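E1 (Kluyveromyces marxianus, PDB 3VX6) is an E1-like enzyme of autophagy that activates the ubiquitin-like proteins Atg12 and Atg8 for conjugation, and is seen here as its N-terminal domain. Local coordinates at residues L9-S14 with I210-K216; E229-F235 with E244-I249. One frame throughout, in Å; residues are numbered along the deposited sequence.

Contact 1: L9-S14 with I210-K216; sequences LKFAPS and IPSAVTK
Phe11 is the centre of the close-packed part, with the methylenes of Lys216 over one face of its ring: Lys216 CG lies 3.9 Å from the ring centroid and 14° off the normal, a CH-pi contact, since the long aliphatic part of lysine can cover a ring while its amine goes on past it. With Phe11 CG anti to the carbonyl carbon (chi1 -51°), the ring lies beside Pro211, Thr215 and Lys216. Pro211 CG approaches Phe11 CD1 obliquely at 3.8 Å, and Ser212 O lies near the ring plane at its edge. Next to the ring Ala12 and Ser212 form a single backbone bridge: Ala12 N donates to Pro211 O (3.0 Å), and Ala213 N to Ala12 O (2.8 Å). Ser14 sits beside Ser212 CB, its OG 2.8 Å from Val214 N. Ser212 O, accepting from both N and OG1 of Thr215, fastens the type I turn. The solvent side is looser: Lys10 is exposed, its end leading away, and Ile210 CG2 packs against Lys10 O and the Ala12 methyl at the partly exposed margin. The bridge thus fixes the chain ahead of strand 16-19 against the turn that runs into helix 215-225, with Leu9 on strand 151-159 and Thr215 on strands 198-202 and 231-236.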
loop_
_atom_site.group_PDB
_atom_site.type_symbol
_atom_site.label_atom_id
_atom_site.label_comp_id
_atom_site.label_asym_id
_atom_site.label_seq_id
_atom_site.Cartn_x
_atom_site.Cartn_y
_atom_site.Cartn_z
ATOM N N LEU A 9 16.184 5.342 8.102
ATOM C CA LEU A 9 15.254 4.223 7.997
ATOM C C LEU A 9 14.900 4.040 6.532
ATOM O O LEU A 9 14.442 4.973 5.880
ATOM C CB LEU A 9 13.980 4.509 8.796
ATOM C CG LEU A 9 12.813 3.547 8.573
ATOM C CD1 LEU A 9 13.230 2.147 8.974
ATOM C CD2 LEU A 9 11.610 4.009 9.365
ATOM N N LYS A 10 15.120 2.836 6.015
ATOM C CA LYS A 10 14.823 2.537 4.620
ATOM C C LYS A 10 13.520 1.764 4.511
ATOM O O LYS A 10 13.106 1.084 5.446
ATOM C CB LYS A 10 15.969 1.735 3.988
ATOM C CG LYS A 10 17.330 2.378 4.184
ATOM C CD LYS A 10 17.313 3.844 3.762
ATOM C CE LYS A 10 18.543 4.590 4.266
ATOM N NZ LYS A 10 18.470 6.059 3.980
ATOM N N PHE A 11 12.879 1.865 3.359
ATOM C CA PHE A 11 11.621 1.182 3.164
ATOM C C PHE A 11 11.675 0.293 1.937
ATOM O O PHE A 11 12.158 0.700 0.885
ATOM C CB PHE A 11 10.521 2.220 3.023
ATOM C CG PHE A 11 10.521 3.244 4.119
ATOM C CD1 PHE A 11 9.732 3.075 5.254
ATOM C CD2 PHE A 11 11.321 4.372 4.024
ATOM C CE1 PHE A 11 9.742 4.020 6.280
ATOM C CE2 PHE A 11 11.338 5.315 5.039
ATOM C CZ PHE A 11 10.548 5.142 6.170
ATOM N N ALA A 12 11.191 -0.933 2.075
ATOM C CA ALA A 12 11.184 -1.861 0.954
ATOM C C ALA A 12 10.035 -1.496 0.037
ATOM O O ALA A 12 9.044 -0.912 0.476
ATOM C CB ALA A 12 11.001 -3.290 1.453
ATOM N N PRO A 13 10.161 -1.806 -1.257
ATOM C CA PRO A 13 9.039 -1.467 -2.128
ATOM C C PRO A 13 7.873 -2.132 -1.417
ATOM O O PRO A 13 7.997 -3.274 -0.980
ATOM C CB PRO A 13 9.408 -2.152 -3.444
ATOM C CG PRO A 13 10.267 -3.317 -2.999
ATOM C CD PRO A 13 11.131 -2.670 -1.950
ATOM N N SER A 14 6.763 -1.416 -1.273
ATOM C CA SER A 14 5.600 -1.932 -0.551
ATOM C C SER A 14 4.924 -3.204 -1.077
ATOM O O SER A 14 4.078 -3.779 -0.390
ATOM C CB SER A 14 4.547 -0.825 -0.422
ATOM O OG SER A 14 5.009 0.260 0.370
ATOM N N ILE A 210 13.006 -3.707 7.809
ATOM C CA ILE A 210 12.756 -2.716 6.787
ATOM C C ILE A 210 11.274 -2.827 6.527
ATOM O O ILE A 210 10.790 -3.822 5.991
ATOM C CB ILE A 210 13.572 -2.972 5.505
ATOM C CG1 ILE A 210 15.064 -2.870 5.825
ATOM C CG2 ILE A 210 13.203 -1.942 4.436
ATOM C CD1 ILE A 210 15.947 -2.966 4.614
ATOM N N PRO A 211 10.520 -1.819 6.970
ATOM C CA PRO A 211 9.082 -1.834 6.769
ATOM C C PRO A 211 8.814 -1.394 5.339
ATOM O O PRO A 211 9.667 -0.771 4.701
ATOM C CB PRO A 211 8.593 -0.825 7.802
ATOM C CG PRO A 211 9.651 0.208 7.741
ATOM C CD PRO A 211 10.931 -0.613 7.710
ATOM N N SER A 212 7.635 -1.726 4.835
ATOM C CA SER A 212 7.289 -1.340 3.485
ATOM C C SER A 212 7.265 0.185 3.388
ATOM O O SER A 212 6.976 0.874 4.368
ATOM C CB SER A 212 5.932 -1.942 3.115
ATOM O OG SER A 212 5.052 -1.911 4.224
ATOM N N ALA A 213 7.595 0.704 2.208
ATOM C CA ALA A 213 7.608 2.140 1.974
ATOM C C ALA A 213 6.281 2.774 2.387
ATOM O O ALA A 213 6.170 3.990 2.528
ATOM C CB ALA A 213 7.891 2.418 0.487
ATOM N N VAL A 214 5.274 1.941 2.588
ATOM C CA VAL A 214 3.944 2.425 2.959
ATOM C C VAL A 214 3.883 2.942 4.403
ATOM O O VAL A 214 2.939 3.617 4.804
ATOM C CB VAL A 214 2.900 1.314 2.729
ATOM C CG1 VAL A 214 2.755 0.460 3.977
ATOM C CG2 VAL A 214 1.602 1.922 2.273
ATOM N N THR A 215 4.912 2.623 5.179
ATOM C CA THR A 215 5.012 3.086 6.559
ATOM C C THR A 215 5.080 4.621 6.643
ATOM O O THR A 215 4.702 5.230 7.658
ATOM C CB THR A 215 6.281 2.535 7.238
ATOM O OG1 THR A 215 6.339 1.111 7.094
ATOM C CG2 THR A 215 6.286 2.883 8.725
ATOM N N LYS A 216 5.587 5.237 5.580
ATOM C CA LYS A 216 5.713 6.678 5.526
ATOM C C LYS A 216 4.368 7.323 5.646
ATOM O O LYS A 216 4.235 8.395 6.224
ATOM C CB LYS A 216 6.342 7.084 4.210
ATOM C CG LYS A 216 7.834 6.779 4.093
ATOM C CD LYS A 216 8.375 7.228 2.726
ATOM C CE LYS A 216 9.856 6.938 2.613
ATOM N NZ LYS A 216 10.093 6.648 1.159
#

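Contact 2: E229-F235 with E244-I249; sequences ETYTICF and EAEIII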
loop_
_atom_site.group_PDB
_atom_site.type_symbol
_atom_site.label_atom_id
_atom_site.label_comp_id
_atom_site.label_asym_id
_atom_site.label_seq_id
_atom_site.Cartn_x
_atom_site.Cartn_y
_atom_site.Cartn_z
ATOM N N GLU A 229 7.223 14.063 19.527
ATOM C CA GLU A 229 8.664 14.010 19.420
ATOM C C GLU A 229 8.935 12.749 18.620
ATOM O O GLU A 229 9.697 12.740 17.653
ATOM C CB GLU A 229 9.270 13.891 20.827
ATOM C CG GLU A 229 8.865 15.019 21.776
ATOM C CD GLU A 229 9.699 16.269 21.568
ATOM O OE1 GLU A 229 10.946 16.130 21.503
ATOM O OE2 GLU A 229 9.115 17.377 21.483
ATOM N N THR A 230 8.233 11.698 19.007
ATOM C CA THR A 230 8.416 10.404 18.393
ATOM C C THR A 230 7.099 9.680 18.067
ATOM O O THR A 230 6.022 10.082 18.511
ATOM C CB THR A 230 9.304 9.548 19.338
ATOM O OG1 THR A 230 9.637 8.311 18.713
ATOM C CG2 THR A 230 8.587 9.278 20.646
ATOM N N TYR A 231 7.200 8.623 17.262
ATOM C CA TYR A 231 6.051 7.813 16.863
ATOM C C TYR A 231 6.445 6.354 16.936
ATOM O O TYR A 231 7.460 5.954 16.375
ATOM C CB TYR A 231 5.650 8.132 15.438
ATOM C CG TYR A 231 5.284 9.564 15.255
ATOM C CD1 TYR A 231 3.981 9.995 15.462
ATOM C CD2 TYR A 231 6.252 10.510 14.924
ATOM C CE1 TYR A 231 3.652 11.332 15.348
ATOM C CE2 TYR A 231 5.927 11.853 14.812
ATOM C CZ TYR A 231 4.634 12.252 15.026
ATOM O OH TYR A 231 4.315 13.578 14.960
ATOM N N THR A 232 5.639 5.555 17.619
ATOM C CA THR A 232 5.949 4.144 17.755
ATOM C C THR A 232 5.043 3.297 16.895
ATOM O O THR A 232 3.833 3.462 16.920
ATOM C CB THR A 232 5.813 3.690 19.207
ATOM O OG1 THR A 232 6.812 4.343 20.004
ATOM C CG2 THR A 232 5.976 2.183 19.298
ATOM N N ILE A 233 5.631 2.378 16.143
ATOM C CA ILE A 233 4.850 1.517 15.272
ATOM C C ILE A 233 5.252 0.062 15.387
ATOM O O ILE A 233 6.428 -0.278 15.253
ATOM C CB ILE A 233 5.008 1.934 13.808
ATOM C CG1 ILE A 233 4.540 3.382 13.632
ATOM C CG2 ILE A 233 4.236 0.971 12.915
ATOM C CD1 ILE A 233 4.851 3.961 12.278
ATOM N N CYS A 234 4.270 -0.796 15.642
ATOM C CA CYS A 234 4.510 -2.234 15.741
ATOM C C CYS A 234 4.347 -2.839 14.352
ATOM O O CYS A 234 3.296 -2.715 13.734
ATOM C CB CYS A 234 3.504 -2.883 16.693
ATOM S SG CYS A 234 3.636 -2.321 18.381
ATOM N N PHE A 235 5.389 -3.491 13.862
ATOM C CA PHE A 235 5.345 -4.104 12.543
ATOM C C PHE A 235 5.187 -5.604 12.682
ATOM O O PHE A 235 6.147 -6.318 12.955
ATOM C CB PHE A 235 6.620 -3.755 11.778
ATOM C CG PHE A 235 6.773 -2.279 11.516
ATOM C CD1 PHE A 235 5.967 -1.638 10.575
ATOM C CD2 PHE A 235 7.695 -1.518 12.233
ATOM C CE1 PHE A 235 6.080 -0.261 10.352
ATOM C CE2 PHE A 235 7.814 -0.139 12.015
ATOM C CZ PHE A 235 7.004 0.489 11.075
ATOM N N GLU A 244 8.579 -3.898 16.748
ATOM C CA GLU A 244 7.961 -2.615 17.054
ATOM C C GLU A 244 9.062 -1.576 16.906
ATOM O O GLU A 244 10.220 -1.846 17.220
ATOM C CB GLU A 244 7.435 -2.591 18.490
ATOM C CG GLU A 244 6.875 -1.239 18.902
ATOM C CD GLU A 244 6.346 -1.223 20.329
ATOM O OE1 GLU A 244 5.418 -2.005 20.630
ATOM O OE2 GLU A 244 6.854 -0.422 21.147
ATOM N N ALA A 245 8.717 -0.391 16.426
ATOM C CA ALA A 245 9.716 0.645 16.263
ATOM C C ALA A 245 9.241 2.052 16.634
ATOM O O ALA A 245 8.086 2.424 16.434
ATOM C CB ALA A 245 10.236 0.624 14.841
ATOM N N GLU A 246 10.154 2.826 17.197
ATOM C CA GLU A 246 9.878 4.199 17.577
ATOM C C GLU A 246 10.533 5.041 16.485
ATOM O O GLU A 246 11.722 4.901 16.214
ATOM C CB GLU A 246 10.516 4.495 18.919
ATOM C CG GLU A 246 10.067 5.778 19.526
ATOM C CD GLU A 246 10.701 6.002 20.864
ATOM O OE1 GLU A 246 10.160 6.830 21.623
ATOM O OE2 GLU A 246 11.735 5.349 21.152
ATOM N N ILE A 247 9.772 5.932 15.871
ATOM C CA ILE A 247 10.310 6.706 14.769
ATOM C C ILE A 247 10.222 8.211 14.931
ATOM O O ILE A 247 9.287 8.747 15.526
ATOM C CB ILE A 247 9.602 6.278 13.451
ATOM C CG1 ILE A 247 9.920 4.814 13.152
ATOM C CG2 ILE A 247 10.030 7.145 12.306
ATOM C CD1 ILE A 247 8.880 4.129 12.326
ATOM N N ILE A 248 11.232 8.880 14.394
ATOM C CA ILE A 248 11.319 10.326 14.412
ATOM C C ILE A 248 11.351 10.761 12.954
ATOM O O ILE A 248 12.021 10.135 12.128
ATOM C CB ILE A 248 12.616 10.803 15.125
ATOM C CG1 ILE A 248 12.893 12.274 14.801
ATOM C CG2 ILE A 248 13.790 9.956 14.682
ATOM C CD1 ILE A 248 11.798 13.231 15.254
ATOM N N ILE A 249 10.600 11.810 12.641
ATOM C CA ILE A 249 10.557 12.355 11.294
ATOM C C ILE A 249 11.503 13.554 11.206
ATOM O O ILE A 249 11.433 14.470 12.027
ATOM C CB ILE A 249 9.143 12.854 10.906
ATOM C CG1 ILE A 249 8.179 11.681 10.739
ATOM C CG2 ILE A 249 9.216 13.632 9.611
ATOM C CD1 ILE A 249 7.325 11.428 11.923
#
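Tyr231 and Ile247 form one hydrogen-bonded pair of this antiparallel contact, and Ile233 and Ala245 the next. Tyr231 N donates to Ile247 O at 2.7 Å, and Ile247 N answers to Tyr231 O; Ala245 N reaches Ile233 O at 2.6 Å, while Ile233 N donates to Ala245 O. A further bond, from Thr230 OG1 to Ile247 O, is less certain. Between and beyond them lie the non-hydrogen-bonded pairs Thr232-Glu246 and Cys234-Glu244, whose side chains share the more polar face.

On that face Glu244 runs out fully extended, CG anti to the backbone N (chi1 176°), and its CG lies 3.6 Å from Thr232 CG2. Its carboxylate is salt-bridged through OE1 to Lys198 of the adjoining strand 198-202. Replacing Glu244 by alanine is likely to leave Lys198 without this carboxylate mate and to uncover the methyl of Thr232. Glu246 CG lies beside Thr232 OG1, and Glu246 also packs on strand 151-159; beta-branched threonines suit such strands.

The opposite face is apolar. Ile233 CD1 meets Ile247 CD1 at 4.0 Å, the two chains crossing obliquely. Phe235 receives Ala245 CB at the edge of its ring, 3.8 Å from CE2, where a small methyl fits, and the same ring takes Ile233 CG2 over one face. The Tyr231 ring has Ile247 O near its plane, and Ile249 CD1 comes in obliquely near Tyr231 CD2 and CE2. Tyr231 OH bonds Ser226 O and Arg228 N, and the ring meets Trp222 edge-to-face. The alternating bonded and non-bonded pairs are those of an antiparallel beta hairpin, here the inner strands 231-236 and 243-250 of a mixed six-stranded sheet; helix 215-225 packs on the side of Tyr231 and Ile233.

From the N terminus, the chain passes first through 9-14, and contact 1 closes a very long loop, 195 residues lying between its segments, when 210-216 returns to it. Helix 215-225 then leads through a short loop to strand 231-236, and contact 2 closes a short hairpin after only eight intervening residues. The two are in series, neither enclosing nor crossing the other, with centres about 13 Å apart. They nonetheless share a core: Thr215 CG2 lies 3.4 Å from Phe235 CZ, Pro211 also packs on Phe235, and Leu9 reaches Ile247. Contact 1 thereby ties the N-terminal segment and the turn running into the helix to the apolar face of the hairpin.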